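Local atomic coordinates of putative decarboxylase involved in desferrioxamine biosynthesis (Erwinia amylovora, PDB entry 5O5C), a protein that is a pyridoxal 5'-phosphate-binding group II decarboxylase that probably decarboxylates lysine for biosynthesis of the siderophore desferrioxamine. Residues A177-L180 with A181-W185; T489-A492 with D493-V497; S35-A38 with R39-E42; I149-T152 with L153-G157; D237-E240 with R241-D245. All coordinates share one frame; numbering follows the deposited sequence.

Contact 1: residues A177-L180 with A181-W185; sequences AMLL and ARDSW
Leu179 meets Arg182 within a single turn of helix 170-189, a local and largely buried contact in which the helix lies between the seven-stranded sheet of the type I PLP fold and the second subunit. The backbone is regular: Asp183 N donates to Leu179 O at 2.7 Å with an N-H...O angle of 175°, and the bonds on either side of it along the helix are nearly as straight. Swinging away from its own N (chi1 173°), Leu179 runs obliquely across the arginine and brings CD1 to 3.1 Å from Arg182 NH2, a close approach. The same CD1 methyl also lies 3.8 Å from Asp183 OD2, so it touches both partners of the ion pair, meeting the guanidinium obliquely. Arg182 extends and then bends at chi3 (74°), which turns the NE/NH2 edge of the guanidinium to the Asp183 carboxylate. There both nitrogens grip one oxygen side-on: Arg182 NE to Asp183 OD1 is 2.7 Å, and Arg182 NH2 to the same OD1 is 2.8 Å. Ser184 OG has two carbonyls within reach, Leu180 O at 3.0 Å and Ala181 O at 3.2 Å, for its one proton. Ala181 and Leu180 lean on Trp294 of the sheet. Arg182 NH1 bonds Leu226 O of its own chain and Ile225 O of the second subunit, and NH2 bonds Ala224 O of the second subunit. With two donors on one carboxylate oxygen in the guanidinium plane, the aspartate fixes the arginine's rotation and probably offsets its buried charge, leaving outer N-H groups to bind backbone across the dimer interface.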
loop_
_atom_site.group_PDB
_atom_site.type_symbol
_atom_site.label_atom_id
_atom_site.label_comp_id
_atom_site.label_asym_id
_atom_site.label_seq_id
_atom_site.Cartn_x
_atom_site.Cartn_y
_atom_site.Cartn_z
ATOM N N ALA B 177 10.832 0.720 10.143
ATOM C CA ALA B 177 11.711 1.325 11.172
ATOM C C ALA B 177 11.987 0.432 12.387
ATOM O O ALA B 177 13.169 0.282 12.822
ATOM C CB ALA B 177 11.214 2.692 11.622
ATOM N N MET B 178 10.941 -0.193 12.926
ATOM C CA MET B 178 11.146 -1.073 14.056
ATOM C C MET B 178 11.781 -2.414 13.600
ATOM O O MET B 178 12.494 -3.052 14.367
ATOM C CB MET B 178 9.844 -1.290 14.813
ATOM C CG MET B 178 9.198 -0.011 15.347
ATOM S SD MET B 178 10.300 0.962 16.387
ATOM C CE MET B 178 10.663 -0.073 17.699
ATOM N N LEU B 179 11.559 -2.794 12.338
ATOM C CA LEU B 179 12.116 -3.991 11.792
ATOM C C LEU B 179 13.662 -3.845 11.702
ATOM O O LEU B 179 14.399 -4.701 12.214
ATOM C CB LEU B 179 11.493 -4.317 10.453
ATOM C CG LEU B 179 12.049 -5.478 9.605
ATOM C CD1 LEU B 179 12.131 -6.825 10.283
ATOM C CD2 LEU B 179 11.178 -5.550 8.355
ATOM N N LEU B 180 14.097 -2.746 11.089
ATOM C CA LEU B 180 15.489 -2.406 10.986
ATOM C C LEU B 180 16.114 -2.228 12.366
ATOM O O LEU B 180 17.177 -2.756 12.592
ATOM C CB LEU B 180 15.734 -1.178 10.119
ATOM C CG LEU B 180 15.893 -1.455 8.634
ATOM C CD1 LEU B 180 14.713 -2.221 8.090
ATOM C CD2 LEU B 180 16.080 -0.199 7.806
ATOM N N ALA B 181 15.453 -1.534 13.289
ATOM C CA ALA B 181 16.018 -1.359 14.654
ATOM C C ALA B 181 16.223 -2.683 15.293
ATOM O O ALA B 181 17.277 -2.924 15.810
ATOM C CB ALA B 181 15.131 -0.505 15.544
ATOM N N ARG B 182 15.194 -3.513 15.310
ATOM C CA ARG B 182 15.262 -4.888 15.764
ATOM C C ARG B 182 16.398 -5.653 15.095
ATOM O O ARG B 182 17.284 -6.159 15.811
ATOM C CB ARG B 182 13.949 -5.637 15.506
ATOM C CG ARG B 182 13.880 -7.031 16.096
ATOM C CD ARG B 182 12.721 -7.823 15.523
ATOM N NE ARG B 182 13.028 -8.228 14.140
ATOM C CZ ARG B 182 12.256 -8.962 13.358
ATOM N NH1 ARG B 182 11.081 -9.437 13.772
ATOM N NH2 ARG B 182 12.671 -9.245 12.137
ATOM N N ASP B 183 16.363 -5.780 13.759
ATOM C CA ASP B 183 17.404 -6.556 13.066
ATOM C C ASP B 183 18.798 -6.001 13.130
ATOM O O ASP B 183 19.730 -6.757 13.348
ATOM C CB ASP B 183 17.057 -6.886 11.621
ATOM C CG ASP B 183 15.887 -7.842 11.504
ATOM O OD1 ASP B 183 15.206 -8.110 12.496
ATOM O OD2 ASP B 183 15.643 -8.299 10.398
ATOM N N SER B 184 18.978 -4.697 12.999
ATOM C CA SER B 184 20.353 -4.133 13.160
ATOM C C SER B 184 20.970 -4.348 14.546
ATOM O O SER B 184 22.208 -4.523 14.679
ATOM C CB SER B 184 20.370 -2.666 12.889
ATOM O OG SER B 184 19.708 -2.014 13.965
ATOM N N TRP B 185 20.130 -4.299 15.580
ATOM C CA TRP B 185 20.580 -4.527 16.941
ATOM C C TRP B 185 21.042 -5.965 17.060
ATOM O O TRP B 185 22.135 -6.226 17.565
ATOM C CB TRP B 185 19.482 -4.274 17.974
ATOM C CG TRP B 185 19.959 -4.569 19.369
ATOM C CD1 TRP B 185 19.977 -5.782 19.992
ATOM C CD2 TRP B 185 20.504 -3.632 20.304
ATOM N NE1 TRP B 185 20.483 -5.661 21.258
ATOM C CE2 TRP B 185 20.831 -4.358 21.476
ATOM C CE3 TRP B 185 20.752 -2.254 20.266
ATOM C CZ2 TRP B 185 21.393 -3.750 22.602
ATOM C CZ3 TRP B 185 21.311 -1.644 21.383
ATOM C CH2 TRP B 185 21.622 -2.397 22.550
#

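Contact 2: residues T489-A492 with D493-V497; sequences TTAA and DIEDV
Thr490 and Asp493 close a capping box at the start of helix 491-510, and this is the tight part of the contact. Asp493 OD2 takes two bonds from Thr490. The backbone N reaches its anti lone pair at 3.1 Å and almost straight (170°), whereas Thr490 OG1 meets the same OD2 at 3.0 Å from above the carboxylate plane. The return bond, Asp493 N to Thr490 OG1, is weak at 3.4 Å. With chi1 at 60°, the threonine oxygen sits over its own backbone, where it can face both partners. Asp493 OD1 is left for a salt bridge to Lys105, a lysine that also pairs with Asp496 OD2. The opposite extreme is the solvent side: Glu495 runs its extended chain alongside the first turn, yet its OE2 comes no nearer to Ala492 CA than 3.7 Å, and the methyl of Ala492 is exposed. Ile494 CD1 lies against Thr490 O (3.3 Å) and Ala491 CA (3.8 Å), and Thr489 CG2 is 4.0 Å from Asp493 CB. Through Ile494 and Thr489 the helix start rests on Leu410 of helix 397-420, and Ile494 and Val497 reach Phe482 of strand 477-483.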
loop_
_atom_site.group_PDB
_atom_site.type_symbol
_atom_site.label_atom_id
_atom_site.label_comp_id
_atom_site.label_asym_id
_atom_site.label_seq_id
_atom_site.Cartn_x
_atom_site.Cartn_y
_atom_site.Cartn_z
ATOM N N THR B 489 -9.070 28.056 4.122
ATOM C CA THR B 489 -9.872 28.217 5.336
ATOM C C THR B 489 -9.535 29.538 5.985
ATOM O O THR B 489 -8.359 29.831 6.176
ATOM C CB THR B 489 -9.559 27.074 6.324
ATOM O OG1 THR B 489 -9.850 25.830 5.693
ATOM C CG2 THR B 489 -10.325 27.180 7.687
ATOM N N THR B 490 -10.562 30.327 6.305
ATOM C CA THR B 490 -10.391 31.641 6.907
ATOM C C THR B 490 -10.736 31.682 8.404
ATOM O O THR B 490 -11.311 30.738 9.005
ATOM C CB THR B 490 -11.255 32.725 6.197
ATOM O OG1 THR B 490 -12.649 32.394 6.283
ATOM C CG2 THR B 490 -10.870 32.853 4.728
ATOM N N ALA B 491 -10.393 32.819 8.981
ATOM C CA ALA B 491 -10.813 33.199 10.319
ATOM C C ALA B 491 -12.313 32.986 10.494
ATOM O O ALA B 491 -12.735 32.269 11.400
ATOM C CB ALA B 491 -10.426 34.646 10.590
ATOM N N ALA B 492 -13.103 33.543 9.582
ATOM C CA ALA B 492 -14.557 33.411 9.617
ATOM C C ALA B 492 -15.058 31.942 9.622
ATOM O O ALA B 492 -16.013 31.583 10.314
ATOM C CB ALA B 492 -15.161 34.174 8.453
ATOM N N ASP B 493 -14.395 31.092 8.851
ATOM C CA ASP B 493 -14.703 29.651 8.870
ATOM C C ASP B 493 -14.494 28.994 10.251
ATOM O O ASP B 493 -15.342 28.252 10.719
ATOM C CB ASP B 493 -13.896 28.936 7.789
ATOM C CG ASP B 493 -14.358 29.300 6.411
ATOM O OD1 ASP B 493 -15.577 29.226 6.216
ATOM O OD2 ASP B 493 -13.520 29.633 5.539
ATOM N N ILE B 494 -13.400 29.318 10.909
ATOM C CA ILE B 494 -13.107 28.791 12.234
ATOM C C ILE B 494 -14.134 29.363 13.188
ATOM O O ILE B 494 -14.708 28.618 13.979
ATOM C CB ILE B 494 -11.724 29.205 12.732
ATOM C CG1 ILE B 494 -10.661 28.865 11.738
ATOM C CG2 ILE B 494 -11.407 28.609 14.119
ATOM C CD1 ILE B 494 -9.594 29.908 11.726
ATOM N N GLU B 495 -14.403 30.663 13.085
ATOM C CA GLU B 495 -15.440 31.293 13.934
ATOM C C GLU B 495 -16.757 30.548 13.818
ATOM O O GLU B 495 -17.384 30.265 14.807
ATOM C CB GLU B 495 -15.703 32.761 13.586
ATOM C CG GLU B 495 -14.586 33.740 13.862
ATOM C CD GLU B 495 -14.926 35.126 13.313
ATOM O OE1 GLU B 495 -16.018 35.635 13.642
ATOM O OE2 GLU B 495 -14.131 35.697 12.537
ATOM N N ASP B 496 -17.164 30.230 12.593
ATOM C CA ASP B 496 -18.401 29.479 12.378
ATOM C C ASP B 496 -18.441 28.176 13.179
ATOM O O ASP B 496 -19.463 27.874 13.861
ATOM C CB ASP B 496 -18.595 29.200 10.865
ATOM C CG ASP B 496 -19.058 30.428 10.088
ATOM O OD1 ASP B 496 -19.371 31.465 10.697
ATOM O OD2 ASP B 496 -19.148 30.370 8.851
ATOM N N VAL B 497 -17.328 27.423 13.127
ATOM C CA VAL B 497 -17.286 26.033 13.631
ATOM C C VAL B 497 -17.263 26.100 15.164
ATOM O O VAL B 497 -18.014 25.395 15.850
ATOM C CB VAL B 497 -16.103 25.216 13.048
ATOM C CG1 VAL B 497 -16.136 23.763 13.511
ATOM C CG2 VAL B 497 -16.125 25.203 11.529
#

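Contact 3: residues S35-A38 with R39-E42; sequences SAWA and RQTE
Thr41 sits one turn after Trp37 and packs back against it within helix 34-53. Its CB is 3.6 Å from Trp37 O, and from there the side chain divides. With chi1 at 59°, OG1 stands over the helix backbone and donates to Ala38 O from above the carbonyl plane. The modelled 2.5 Å between Thr41 OG1 and Ala38 O is shorter than usual, so its exact length is doubtful. Glu42 N reaches Ala38 O too, at 2.8 Å and from the same face, which gives this carbonyl two donors. The other branch, CG2, passes the carbonyl of Trp37 and ends over one face of the indole, 3.9 Å from the centroid of the five-membered ring and 29° off its normal. This is a CH-pi contact, and Thr41 CG2 lies 3.6 Å from Trp37 NE1. Gln40 brings its amide to the ring edge instead, with NE2 4.4 Å from Trp37 CD1, but the bond that this NE2 makes is to Leu116 O of the second subunit. Along the exposed flank, the extended Arg39 passes Ser35 only loosely. Met48 of the second subunit packs on Trp37, and Leu45 of that subunit on Ala38 and Thr41; Phe29 meets the indole edge-to-face. A threonine hydroxyl folded back onto a carbonyl three residues earlier is a familiar helix feature; the N-terminal helix laid against its partner subunit is characteristic of group II decarboxylase dimers.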
loop_
_atom_site.group_PDB
_atom_site.type_symbol
_atom_site.label_atom_id
_atom_site.label_comp_id
_atom_site.label_asym_id
_atom_site.label_seq_id
_atom_site.Cartn_x
_atom_site.Cartn_y
_atom_site.Cartn_z
ATOM N N SER B 35 -10.289 6.566 -27.703
ATOM C CA SER B 35 -11.413 7.480 -27.823
ATOM C C SER B 35 -12.487 7.160 -26.786
ATOM O O SER B 35 -13.061 8.075 -26.207
ATOM C CB SER B 35 -11.981 7.444 -29.245
ATOM O OG SER B 35 -12.580 6.197 -29.487
ATOM N N ALA B 36 -12.734 5.859 -26.540
ATOM C CA ALA B 36 -13.617 5.453 -25.455
ATOM C C ALA B 36 -13.034 5.893 -24.071
ATOM O O ALA B 36 -13.744 6.272 -23.210
ATOM C CB ALA B 36 -13.871 3.964 -25.501
ATOM N N TRP B 37 -11.722 5.896 -23.916
ATOM C CA TRP B 37 -11.125 6.406 -22.701
ATOM C C TRP B 37 -11.444 7.891 -22.530
ATOM O O TRP B 37 -11.873 8.293 -21.432
ATOM C CB TRP B 37 -9.618 6.155 -22.706
ATOM C CG TRP B 37 -8.879 6.747 -21.589
ATOM C CD1 TRP B 37 -9.173 6.635 -20.262
ATOM C CD2 TRP B 37 -7.700 7.547 -21.673
ATOM N NE1 TRP B 37 -8.242 7.309 -19.512
ATOM C CE2 TRP B 37 -7.334 7.889 -20.357
ATOM C CE3 TRP B 37 -6.926 8.019 -22.733
ATOM C CZ2 TRP B 37 -6.224 8.640 -20.075
ATOM C CZ3 TRP B 37 -5.832 8.771 -22.458
ATOM C CH2 TRP B 37 -5.483 9.086 -21.135
ATOM N N ALA B 38 -11.229 8.705 -23.581
ATOM C CA ALA B 38 -11.306 10.166 -23.407
ATOM C C ALA B 38 -12.740 10.655 -23.178
ATOM O O ALA B 38 -12.946 11.656 -22.466
ATOM C CB ALA B 38 -10.660 10.922 -24.553
ATOM N N ARG B 39 -13.717 9.949 -23.767
ATOM C CA ARG B 39 -15.139 10.292 -23.581
ATOM C C ARG B 39 -15.620 9.919 -22.181
ATOM O O ARG B 39 -16.400 10.660 -21.565
ATOM C CB ARG B 39 -16.020 9.647 -24.665
ATOM C CG ARG B 39 -15.768 10.298 -26.029
ATOM C CD ARG B 39 -16.796 9.929 -27.089
ATOM N NE ARG B 39 -16.403 10.480 -28.394
ATOM C CZ ARG B 39 -15.988 9.786 -29.471
ATOM N NH1 ARG B 39 -15.912 8.445 -29.481
ATOM N NH2 ARG B 39 -15.659 10.450 -30.583
ATOM N N GLN B 40 -15.144 8.773 -21.688
ATOM C CA GLN B 40 -15.424 8.386 -20.295
ATOM C C GLN B 40 -14.792 9.426 -19.367
ATOM O O GLN B 40 -15.352 9.773 -18.349
ATOM C CB GLN B 40 -14.993 6.927 -19.994
ATOM C CG GLN B 40 -13.783 6.715 -19.108
ATOM C CD GLN B 40 -13.418 5.264 -18.879
ATOM O OE1 GLN B 40 -13.858 4.381 -19.576
ATOM N NE2 GLN B 40 -12.548 5.032 -17.930
ATOM N N THR B 41 -13.630 9.939 -19.730
ATOM C CA THR B 41 -12.956 10.916 -18.853
ATOM C C THR B 41 -13.712 12.231 -18.925
ATOM O O THR B 41 -13.891 12.889 -17.907
ATOM C CB THR B 41 -11.474 11.061 -19.193
ATOM O OG1 THR B 41 -11.351 11.476 -20.547
ATOM C CG2 THR B 41 -10.766 9.770 -19.042
ATOM N N GLU B 42 -14.246 12.557 -20.103
ATOM C CA GLU B 42 -15.115 13.705 -20.269
ATOM C C GLU B 42 -16.394 13.626 -19.442
ATOM O O GLU B 42 -16.747 14.613 -18.807
ATOM C CB GLU B 42 -15.408 13.980 -21.768
ATOM C CG GLU B 42 -14.181 14.651 -22.395
ATOM C CD GLU B 42 -14.109 14.557 -23.890
ATOM O OE1 GLU B 42 -15.061 14.071 -24.518
ATOM O OE2 GLU B 42 -13.080 14.999 -24.450
#

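Contact 4: residues I149-T152 with L153-G157; sequences IDWT and LSRIG
Trp151 and Arg155 run obliquely past each other near the C-terminal end of helix 140-156, with the ring and guanidinium planes turned 46° apart. With chi1 near -61°, Arg155 CG stands over the centre of one indole face; the bend at chi2 (-95°, off the usual staggered values) then leads CD and the guanidinium across the ring. Trp151 CZ2 lies 3.7 Å from Arg155 NE and 3.9 Å from Arg155 CZ, under one face of the cation. The two polar tips converge on a single acceptor, since Trp151 NE1 and Arg155 NH2 both bind Asp77 OD1 of the second subunit. Arg155 NH1 turns to Leu306 O instead. Ile149 and Leu153 are oriented quite differently, side by side and pointing the same way, with CG2 of the isoleucine 4.0 Å from CD1 of the leucine. Thr152 crosses Ile156 obliquely, with Thr152 CG2 4.2 Å from Ile156 CD1, while its OG1 bonds Val148 O and Tyr328 OH. Thr152 O receives Ile156 N at 3.0 Å nearly head-on, and Arg155 N at 2.9 Å from above its plane, as the last turn tightens before Gly157 leaves with positive phi. Ile149, Thr152, Leu153 and Ile156 all lean on Phe342 of strand 339-343, Ile149 also touches Phe166 of strand 163-167, and Trp151 and Arg155 meet Pro397 at the start of helix 397-420.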
loop_
_atom_site.group_PDB
_atom_site.type_symbol
_atom_site.label_atom_id
_atom_site.label_comp_id
_atom_site.label_asym_id
_atom_site.label_seq_id
_atom_site.Cartn_x
_atom_site.Cartn_y
_atom_site.Cartn_z
ATOM N N ILE B 149 13.098 10.710 -3.646
ATOM C CA ILE B 149 13.731 10.248 -2.453
ATOM C C ILE B 149 14.966 11.052 -2.068
ATOM O O ILE B 149 15.083 11.501 -0.911
ATOM C CB ILE B 149 14.104 8.756 -2.607
ATOM C CG1 ILE B 149 12.852 7.944 -2.398
ATOM C CG2 ILE B 149 15.133 8.320 -1.583
ATOM C CD1 ILE B 149 13.081 6.500 -2.627
ATOM N N ASP B 150 15.865 11.208 -3.031
ATOM C CA ASP B 150 17.131 11.945 -2.832
ATOM C C ASP B 150 16.834 13.394 -2.525
ATOM O O ASP B 150 17.433 13.914 -1.640
ATOM C CB ASP B 150 18.021 11.927 -4.042
ATOM C CG ASP B 150 18.615 10.536 -4.364
ATOM O OD1 ASP B 150 18.759 9.610 -3.510
ATOM O OD2 ASP B 150 18.980 10.421 -5.532
ATOM N N TRP B 151 15.921 14.025 -3.252
ATOM C CA TRP B 151 15.468 15.382 -2.902
ATOM C C TRP B 151 14.927 15.473 -1.463
ATOM O O TRP B 151 15.199 16.443 -0.740
ATOM C CB TRP B 151 14.405 15.872 -3.887
ATOM C CG TRP B 151 13.776 17.217 -3.535
ATOM C CD1 TRP B 151 14.258 18.441 -3.892
ATOM C CD2 TRP B 151 12.547 17.465 -2.808
ATOM N NE1 TRP B 151 13.440 19.431 -3.406
ATOM C CE2 TRP B 151 12.372 18.872 -2.756
ATOM C CE3 TRP B 151 11.605 16.645 -2.172
ATOM C CZ2 TRP B 151 11.289 19.491 -2.094
ATOM C CZ3 TRP B 151 10.507 17.263 -1.503
ATOM C CH2 TRP B 151 10.369 18.683 -1.483
ATOM N N THR B 152 14.140 14.487 -1.051
ATOM C CA THR B 152 13.643 14.471 0.334
ATOM C C THR B 152 14.795 14.353 1.313
ATOM O O THR B 152 14.897 15.082 2.295
ATOM C CB THR B 152 12.593 13.364 0.553
ATOM O OG1 THR B 152 11.541 13.565 -0.378
ATOM C CG2 THR B 152 12.033 13.490 1.891
ATOM N N LEU B 153 15.689 13.447 1.045
ATOM C CA LEU B 153 16.812 13.251 1.949
ATOM C C LEU B 153 17.695 14.529 2.095
ATOM O O LEU B 153 18.239 14.808 3.179
ATOM C CB LEU B 153 17.680 12.129 1.472
ATOM C CG LEU B 153 17.161 10.711 1.648
ATOM C CD1 LEU B 153 18.016 9.890 0.738
ATOM C CD2 LEU B 153 17.266 10.206 3.081
ATOM N N SER B 154 17.822 15.270 1.002
ATOM C CA SER B 154 18.453 16.590 1.031
ATOM C C SER B 154 17.797 17.567 1.987
ATOM O O SER B 154 18.484 18.396 2.598
ATOM C CB SER B 154 18.476 17.194 -0.358
ATOM O OG SER B 154 19.217 18.383 -0.363
ATOM N N ARG B 155 16.482 17.469 2.144
ATOM C CA ARG B 155 15.753 18.390 2.994
ATOM C C ARG B 155 15.805 17.953 4.425
ATOM O O ARG B 155 15.778 18.804 5.318
ATOM C CB ARG B 155 14.324 18.459 2.536
ATOM C CG ARG B 155 14.201 18.965 1.115
ATOM C CD ARG B 155 13.967 20.395 1.204
ATOM N NE ARG B 155 13.886 21.091 -0.054
ATOM C CZ ARG B 155 13.239 22.241 -0.193
ATOM N NH1 ARG B 155 12.581 22.777 0.829
ATOM N NH2 ARG B 155 13.290 22.878 -1.338
ATOM N N ILE B 156 15.860 16.635 4.659
ATOM C CA ILE B 156 16.006 16.121 6.024
ATOM C C ILE B 156 17.400 16.434 6.559
ATOM O O ILE B 156 17.565 16.696 7.768
ATOM C CB ILE B 156 15.787 14.607 6.089
ATOM C CG1 ILE B 156 14.320 14.267 5.917
ATOM C CG2 ILE B 156 16.279 13.988 7.395
ATOM C CD1 ILE B 156 14.109 12.832 5.426
ATOM N N GLY B 157 18.386 16.359 5.657
ATOM C CA GLY B 157 19.784 16.576 6.014
ATOM C C GLY B 157 20.537 15.315 6.404
ATOM O O GLY B 157 21.611 15.388 6.983
#

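Contact 5: residues D237-E240 with R241-D245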
loop_
_atom_site.group_PDB
_atom_site.type_symbol
_atom_site.label_atom_id
_atom_site.label_comp_id
_atom_site.label_asym_id
_atom_site.label_seq_id
_atom_site.Cartn_x
_atom_site.Cartn_y
_atom_site.Cartn_z
ATOM N N ASP B 237 6.509 9.616 29.554
ATOM C CA ASP B 237 5.610 10.722 29.881
ATOM C C ASP B 237 5.931 11.887 28.980
ATOM O O ASP B 237 7.013 11.983 28.427
ATOM C CB ASP B 237 5.763 11.124 31.364
ATOM C CG ASP B 237 4.623 11.976 31.874
ATOM O OD1 ASP B 237 3.607 12.174 31.163
ATOM O OD2 ASP B 237 4.727 12.447 33.024
ATOM N N TYR B 238 4.958 12.740 28.790
ATOM C CA TYR B 238 5.139 13.968 28.029
ATOM C C TYR B 238 5.191 15.208 28.933
ATOM O O TYR B 238 4.740 15.168 30.078
ATOM C CB TYR B 238 4.054 14.112 26.979
ATOM C CG TYR B 238 2.662 13.897 27.496
ATOM C CD1 TYR B 238 2.134 12.625 27.557
ATOM C CD2 TYR B 238 1.872 14.959 27.954
ATOM C CE1 TYR B 238 0.878 12.407 28.019
ATOM C CE2 TYR B 238 0.600 14.735 28.433
ATOM C CZ TYR B 238 0.121 13.437 28.466
ATOM O OH TYR B 238 -1.142 13.118 28.894
ATOM N N ASP B 239 5.788 16.269 28.391
ATOM C CA ASP B 239 5.793 17.654 28.891
ATOM C C ASP B 239 4.447 18.264 29.106
ATOM O O ASP B 239 3.475 17.797 28.598
ATOM C CB ASP B 239 6.432 18.620 27.813
ATOM C CG ASP B 239 7.906 18.623 27.825
ATOM O OD1 ASP B 239 8.468 17.959 28.704
ATOM O OD2 ASP B 239 8.500 19.294 26.958
ATOM N N GLU B 240 4.473 19.430 29.733
ATOM C CA GLU B 240 3.356 20.374 29.781
ATOM C C GLU B 240 3.058 21.027 28.416
ATOM O O GLU B 240 1.983 21.565 28.241
ATOM C CB GLU B 240 3.617 21.470 30.827
ATOM C CG GLU B 240 3.684 21.035 32.291
ATOM C CD GLU B 240 4.953 20.304 32.720
ATOM O OE1 GLU B 240 5.992 20.406 32.033
ATOM O OE2 GLU B 240 4.915 19.622 33.785
ATOM N N ARG B 241 4.014 21.018 27.481
ATOM C CA ARG B 241 3.738 21.232 26.034
ATOM C C ARG B 241 3.549 19.957 25.170
ATOM O O ARG B 241 3.699 19.984 23.919
ATOM C CB ARG B 241 4.812 22.129 25.427
ATOM C CG ARG B 241 4.758 23.538 25.994
ATOM C CD ARG B 241 5.993 24.325 25.613
ATOM N NE ARG B 241 5.841 24.794 24.260
ATOM C CZ ARG B 241 6.778 25.371 23.515
ATOM N NH1 ARG B 241 8.030 25.542 23.946
ATOM N NH2 ARG B 241 6.446 25.763 22.282
ATOM N N TYR B 242 3.230 18.846 25.842
ATOM C CA TYR B 242 2.917 17.583 25.208
ATOM C C TYR B 242 4.026 16.969 24.316
ATOM O O TYR B 242 3.741 16.135 23.444
ATOM C CB TYR B 242 1.602 17.737 24.444
ATOM C CG TYR B 242 0.459 18.094 25.373
ATOM C CD1 TYR B 242 -0.177 17.099 26.137
ATOM C CD2 TYR B 242 0.077 19.414 25.559
ATOM C CE1 TYR B 242 -1.187 17.400 27.024
ATOM C CE2 TYR B 242 -0.957 19.738 26.447
ATOM C CZ TYR B 242 -1.581 18.725 27.182
ATOM O OH TYR B 242 -2.626 19.042 28.007
ATOM N N ARG B 243 5.255 17.424 24.545
ATOM C CA ARG B 243 6.480 16.851 24.014
ATOM C C ARG B 243 7.021 15.836 24.967
ATOM O O ARG B 243 6.942 16.043 26.193
ATOM C CB ARG B 243 7.571 17.907 23.871
ATOM C CG ARG B 243 7.189 19.091 23.028
ATOM C CD ARG B 243 8.308 20.120 22.982
ATOM N NE ARG B 243 7.895 21.283 22.228
ATOM C CZ ARG B 243 8.463 22.489 22.267
ATOM N NH1 ARG B 243 9.514 22.749 23.048
ATOM N NH2 ARG B 243 7.954 23.461 21.532
ATOM N N MET B 244 7.581 14.754 24.420
ATOM C CA MET B 244 8.238 13.766 25.218
ATOM C C MET B 244 9.301 14.365 26.162
ATOM O O MET B 244 10.172 15.112 25.762
ATOM C CB MET B 244 8.889 12.700 24.338
ATOM C CG MET B 244 9.654 11.652 25.123
ATOM S SD MET B 244 10.600 10.592 24.048
ATOM C CE MET B 244 11.368 9.573 25.228
ATOM N N ASP B 245 9.246 13.971 27.422
ATOM C CA ASP B 245 10.169 14.496 28.433
ATOM C C ASP B 245 11.441 13.675 28.524
ATOM O O ASP B 245 11.408 12.540 28.943
ATOM C CB ASP B 245 9.460 14.496 29.765
ATOM C CG ASP B 245 10.292 15.114 30.875
ATOM O OD1 ASP B 245 11.541 15.201 30.774
ATOM O OD2 ASP B 245 9.669 15.486 31.862
#
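A tight hairpin-like loop joins strand 233-236 to helix 246-258, built on a type I turn from Asp239 to Tyr242. Tyr238 and Met244 form a single antiparallel bridge as a non-hydrogen-bonded pair, flanked by two backbone bonds. Asp245 N gives to Asp237 O at 3.2 Å. Asp239 N gives to Arg243 O at a modelled 2.5 Å, so short that the exact length is doubtful. Tyr242 N reaches Asp239 O at 3.0 Å from well above the carbonyl plane, and the positive phi of Tyr242 (60°) fits a G1 beta bulge following the turn. That backbone sends the rings of Tyr238 and Tyr242 out on one side, pointing the same way. Their planes are 25° apart but slid so that they barely overlap, with the centroids 5.4 Å apart and the touch made by Tyr238 CE2 on Tyr242 CD1 at 3.4 Å. Phe275 stacks on Tyr242 in turn. At the turn, Asp239 lays its carboxylate obliquely along the root of Arg243, with OD2 3.5 Å from Arg243 CB. The arginine's own charge is spent further out: Arg243 NH2 makes a salt bridge to Glu431. Arg243 CZ lies over the centre of one face of the Arg241 guanidinium, and Arg241 pairs with the same glutamate only weakly. Asp245 caps the coming helix through a weak bond from Cys248 N to OD1, and its other oxygen, OD2, stands 4.2 Å from Asp239 OD1, two like charges whose carboxylate planes are turned 62° apart.

How the contacts relate
Along the chain the order is contact 3, contact 4, contact 1, contact 5 and contact 2, each closing before the next opens. Contacts 4, 1 and 5 lie in the conserved decarboxylase domain around the seven-stranded sheet; centres of contacts 1 and 4 are about 22 Å apart, and both helices touch strand 339-343. Contact 5 follows an edge strand of that sheet. Its centre is about 26 Å from that of contact 1. Contact 2 packs against the small antiparallel sheet, and contact 3 lies farthest out, about 54 Å from contact 5 between centres. None touches another. Contacts 1, 3 and 4 reach the second subunit, so dimer contacts are spread from the N-terminal helix to the core of the cofactor-binding fold.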